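Local coordinates for protein 1-carboxybiuret hydrolase subunit AtzE (Pseudomonas sp., PDB 6C62) that hydrolyses 1-carboxybiuret to urea-1,3-dicarboxylate and ammonia, an amidase-family step in the bacterial degradation of atrazine, at residues A17-E22 with A46-D51; T27-T31 with A159-V163. One frame throughout, in Å; residues are numbered along the deposited sequence.

How the contacts relate
Both contacts are built on helix 17-35. Contact 1 joins its first turns to helix 43-58, and contact 2, beginning five residues after segment 17-22 ends, joins it to the loop that links helix 152-159 to strand 165-170. Their centres lie about 16 Å apart, on the same side of the chain's centre, and their nearest atoms stay about 5 Å from each other. In chain order the segments alternate: 17-22, 27-31, 46-51, 159-163. The helix is thus held first by a sequence neighbour and then by a distant part of the amidase fold, near the edge of the mixed sheet where strands 38-41 and 113-118 run. Neither contact lies at the probable catalytic residues.

Contact 1: residues A17-E22 with A46-D51; sequences ARDVCE and ARAEAD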
loop_
_atom_site.group_PDB
_atom_site.type_symbol
_atom_site.label_atom_id
_atom_site.label_comp_id
_atom_site.label_asym_id
_atom_site.label_seq_id
_atom_site.Cartn_x
_atom_site.Cartn_y
_atom_site.Cartn_z
ATOM N N ALA A 17 -6.486 19.091 42.375
ATOM C CA ALA A 17 -5.818 18.913 41.097
ATOM C C ALA A 17 -4.804 20.031 40.856
ATOM O O ALA A 17 -3.702 19.818 40.309
ATOM C CB ALA A 17 -6.841 18.829 39.959
ATOM N N ARG A 18 -5.173 21.244 41.239
ATOM C CA ARG A 18 -4.258 22.362 41.092
ATOM C C ARG A 18 -2.968 22.132 41.897
ATOM O O ARG A 18 -1.878 22.440 41.397
ATOM C CB ARG A 18 -4.947 23.684 41.472
ATOM C CG ARG A 18 -4.098 24.947 41.388
ATOM C CD ARG A 18 -3.664 25.148 39.940
ATOM N NE ARG A 18 -2.830 26.321 39.781
ATOM C CZ ARG A 18 -3.252 27.566 39.631
ATOM N NH1 ARG A 18 -2.342 28.550 39.533
ATOM N NH2 ARG A 18 -4.545 27.857 39.552
ATOM N N ASP A 19 -3.061 21.618 43.116
ATOM C CA ASP A 19 -1.816 21.298 43.878
ATOM C C ASP A 19 -0.953 20.222 43.228
ATOM O O ASP A 19 0.285 20.290 43.267
ATOM C CB ASP A 19 -2.138 20.834 45.322
ATOM C CG ASP A 19 -2.562 21.993 46.254
ATOM O OD1 ASP A 19 -2.418 23.173 45.886
ATOM O OD2 ASP A 19 -3.024 21.701 47.378
ATOM N N VAL A 20 -1.603 19.209 42.673
ATOM C CA VAL A 20 -0.908 18.154 41.941
ATOM C C VAL A 20 -0.181 18.718 40.715
ATOM O O VAL A 20 0.976 18.389 40.474
ATOM C CB VAL A 20 -1.865 17.016 41.532
ATOM C CG1 VAL A 20 -1.183 16.051 40.568
ATOM C CG2 VAL A 20 -2.275 16.248 42.784
ATOM N N CYS A 21 -0.864 19.592 39.975
ATOM C CA CYS A 21 -0.258 20.303 38.856
ATOM C C CYS A 21 0.977 21.171 39.260
ATOM O O CYS A 21 2.069 21.110 38.624
ATOM C CB CYS A 21 -1.352 21.190 38.208
ATOM S SG CYS A 21 -0.728 22.229 36.915
ATOM N N GLU A 22 0.817 21.972 40.316
ATOM C CA GLU A 22 1.918 22.796 40.810
ATOM C C GLU A 22 3.135 21.962 41.301
ATOM O O GLU A 22 4.263 22.344 41.029
ATOM C CB GLU A 22 1.451 23.711 41.948
ATOM C CG GLU A 22 0.418 24.774 41.588
ATOM C CD GLU A 22 0.868 25.735 40.497
ATOM O OE1 GLU A 22 2.089 25.965 40.347
ATOM O OE2 GLU A 22 0.002 26.273 39.786
ATOM N N ALA A 46 -2.068 23.997 31.652
ATOM C CA ALA A 46 -2.085 23.051 32.728
ATOM C C ALA A 46 -2.882 23.567 33.912
ATOM O O ALA A 46 -3.652 22.830 34.512
ATOM C CB ALA A 46 -0.683 22.759 33.174
ATOM N N ARG A 47 -2.632 24.820 34.279
ATOM C CA ARG A 47 -3.294 25.376 35.435
ATOM C C ARG A 47 -4.808 25.505 35.200
ATOM O O ARG A 47 -5.563 25.236 36.134
ATOM C CB ARG A 47 -2.702 26.733 35.846
ATOM C CG ARG A 47 -1.335 26.563 36.441
ATOM C CD ARG A 47 -0.548 27.864 36.569
ATOM N NE ARG A 47 0.600 27.696 37.448
ATOM C CZ ARG A 47 1.678 28.472 37.448
ATOM N NH1 ARG A 47 1.775 29.504 36.611
ATOM N NH2 ARG A 47 2.657 28.215 38.283
ATOM N N ALA A 48 -5.213 25.892 33.991
ATOM C CA ALA A 48 -6.651 26.021 33.686
ATOM C C ALA A 48 -7.314 24.648 33.649
ATOM O O ALA A 48 -8.459 24.522 34.118
ATOM C CB ALA A 48 -6.892 26.722 32.377
ATOM N N GLU A 49 -6.628 23.618 33.134
ATOM C CA GLU A 49 -7.179 22.261 33.146
ATOM C C GLU A 49 -7.383 21.703 34.550
ATOM O O GLU A 49 -8.444 21.089 34.854
ATOM C CB GLU A 49 -6.377 21.283 32.271
ATOM C CG GLU A 49 -6.593 21.495 30.761
ATOM C CD GLU A 49 -5.642 20.660 29.841
ATOM O OE1 GLU A 49 -4.603 20.115 30.305
ATOM O OE2 GLU A 49 -5.884 20.585 28.604
ATOM N N ALA A 50 -6.375 21.913 35.394
ATOM C CA ALA A 50 -6.418 21.462 36.787
ATOM C C ALA A 50 -7.547 22.213 37.539
ATOM O O ALA A 50 -8.385 21.574 38.259
ATOM C CB ALA A 50 -5.061 21.671 37.452
ATOM N N ASP A 51 -7.587 23.527 37.352
ATOM C CA ASP A 51 -8.666 24.325 37.918
ATOM C C ASP A 51 -10.081 23.781 37.537
ATOM O O ASP A 51 -10.987 23.703 38.377
ATOM C CB ASP A 51 -8.557 25.768 37.496
ATOM C CG ASP A 51 -7.476 26.575 38.312
ATOM O OD1 ASP A 51 -6.802 26.062 39.289
ATOM O OD2 ASP A 51 -7.316 27.788 37.975
#
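R18 and A50 have the nearest CA atoms of segments 17-22 and 46-51, and R18 CA lies 3.8 Å from A50 CB. The R18 side chain then leaves this apolar seam for a cluster of charges. Its CB, CG and CD pass beside OD1 of D51, with CD 3.3 Å from that oxygen. The chain carries CG opposite the backbone N (chi1 179°) and bends at chi2, which turns the head along its own helix, and NE donates to E22 OE2 one turn on. At CZ, R47 CB and CG cover one face of the guanidinium. NH1 adds a longer bond to the same E22 oxygen and touches R47 CD at 3.5 Å. NH2, at the tip, reaches D51 OD1 at 2.9 Å, almost in the guanidinium plane. The short axis segments run antiparallel, at 153° and 8.3 Å, an antiparallel helix pair, its members linked through strand 38-41, at a spacing that small residues permit: A17, C21, A46 and A50 fill the seam, with C21 SG 3.8 Å from A46 CB and C21 CB equally near A50 CB. A46 also packs on V113 and L115 of strand 113-118. On the polar flank R47 grips E22 side-on, its NE bonding to OE2 at 2.8 Å and its NH2 to OE1, the carboxylate and guanidinium nearly coplanar at 23°. E22 OE2 therefore receives three N-H groups, R18 meeting it on the anti side and R47 on the syn side, the two arginines converging on the one carboxylate. Glutamate suits this place because its bent chain brings both oxygens to the arginines, while the shorter D51 takes the far end of R18.

Contact 2: residues T27-T31 with A159-V163; sequences TIGAT and AAGQV
The backbones of T27-T31 and A159-V163 come closest at I28 and Q162, whose CA atoms are 5.6 Å apart, one from a helix and the other from a loop. Q162 makes the main side-chain contacts. Its CB lies 3.7 Å from I28 CG1, the two side chains crossing at about a right angle, so the aliphatic base of the glutamine serves as apolar surface for the isoleucine. Beyond CG the chain is extended and runs antiparallel alongside the T31 side chain, bringing NE2 to T31 OG1 at 2.8 Å. This bond is nearly straight (168°), with the hydroxyl almost in the amide plane; NE2 also bonds to D32 OD1, so two acceptors in succession fix the amide's rotation. The loop reaches this position through a Schellman motif that ends helix 152-159: G161 has positive phi (71°), which favours glycine, and the turn sends the chain on toward strand 165-170. F38 of strand 38-41 packs on both I28 and Q162. T31 OG1 sits between its backbone N and carbonyl carbon (chi1 60°), from where it donates to T27 O at 2.7 Å while accepting from Q162. T27 O is shared, since T31 N also bonds to it, from the other face of its plane. Replacing T31 by alanine would probably leave Q162 NE2 with D32 but without its threonine acceptor, and T27 O without its hydroxyl donor, so the amide would be held less firmly. T27 turns its methyl to the loop, CG2 resting 3.8 Å from G161 O and 4.1 Å from Q162 CA. Threonine suits that place because its OG1 is occupied within the helix by E23 O while its CG2 meets the loop.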
loop_
_atom_site.group_PDB
_atom_site.type_symbol
_atom_site.label_atom_id
_atom_site.label_comp_id
_atom_site.label_asym_id
_atom_site.label_seq_id
_atom_site.Cartn_x
_atom_site.Cartn_y
_atom_site.Cartn_z
ATOM N N THR A 27 8.707 20.234 40.167
ATOM C CA THR A 27 9.690 19.169 39.856
ATOM C C THR A 27 10.369 19.366 38.494
ATOM O O THR A 27 11.590 19.216 38.347
ATOM C CB THR A 27 9.020 17.803 39.895
ATOM O OG1 THR A 27 8.412 17.652 41.179
ATOM C CG2 THR A 27 10.035 16.656 39.696
ATOM N N ILE A 28 9.586 19.774 37.504
ATOM C CA ILE A 28 10.143 20.044 36.185
ATOM C C ILE A 28 11.155 21.195 36.316
ATOM O O ILE A 28 12.280 21.098 35.803
ATOM C CB ILE A 28 9.030 20.358 35.168
ATOM C CG1 ILE A 28 8.238 19.078 34.901
ATOM C CG2 ILE A 28 9.621 20.909 33.868
ATOM C CD1 ILE A 28 6.871 19.353 34.268
ATOM N N GLY A 29 10.759 22.267 37.005
ATOM C CA GLY A 29 11.629 23.441 37.183
ATOM C C GLY A 29 12.927 23.042 37.841
ATOM O O GLY A 29 13.990 23.504 37.440
ATOM N N ALA A 30 12.855 22.182 38.845
ATOM C CA ALA A 30 14.072 21.792 39.566
ATOM C C ALA A 30 14.971 20.772 38.894
ATOM O O ALA A 30 16.173 20.762 39.180
ATOM C CB ALA A 30 13.735 21.310 40.948
ATOM N N THR A 31 14.440 19.916 38.014
ATOM C CA THR A 31 15.196 18.787 37.457
ATOM C C THR A 31 15.492 18.893 35.968
ATOM O O THR A 31 16.420 18.261 35.483
ATOM C CB THR A 31 14.431 17.446 37.650
ATOM O OG1 THR A 31 13.134 17.519 36.985
ATOM C CG2 THR A 31 14.253 17.148 39.145
ATOM N N ALA A 159 10.888 8.664 34.489
ATOM C CA ALA A 159 11.882 8.133 35.394
ATOM C C ALA A 159 12.388 9.231 36.353
ATOM O O ALA A 159 12.773 8.935 37.439
ATOM C CB ALA A 159 13.024 7.534 34.657
ATOM N N ALA A 160 12.342 10.476 35.953
ATOM C CA ALA A 160 12.725 11.602 36.808
ATOM C C ALA A 160 11.603 12.021 37.747
ATOM O O ALA A 160 11.810 12.978 38.488
ATOM C CB ALA A 160 13.101 12.797 35.932
ATOM N N GLY A 161 10.429 11.377 37.726
ATOM C CA GLY A 161 9.299 11.780 38.550
ATOM C C GLY A 161 8.606 13.081 38.140
ATOM O O GLY A 161 7.869 13.644 38.924
ATOM N N GLN A 162 8.817 13.571 36.903
ATOM C CA GLN A 162 8.192 14.842 36.463
ATOM C C GLN A 162 6.701 14.636 36.149
ATOM O O GLN A 162 5.887 15.467 36.513
ATOM C CB GLN A 162 8.909 15.448 35.256
ATOM C CG GLN A 162 10.373 15.861 35.532
ATOM C CD GLN A 162 11.199 16.080 34.265
ATOM O OE1 GLN A 162 10.727 15.789 33.175
ATOM N NE2 GLN A 162 12.411 16.619 34.396
ATOM N N VAL A 163 6.380 13.571 35.428
ATOM C CA VAL A 163 5.007 13.177 35.183
ATOM C C VAL A 163 4.858 11.681 35.308
ATOM O O VAL A 163 5.815 10.956 35.133
ATOM C CB VAL A 163 4.486 13.626 33.762
ATOM C CG1 VAL A 163 4.404 15.124 33.698
ATOM C CG2 VAL A 163 5.387 13.140 32.654
#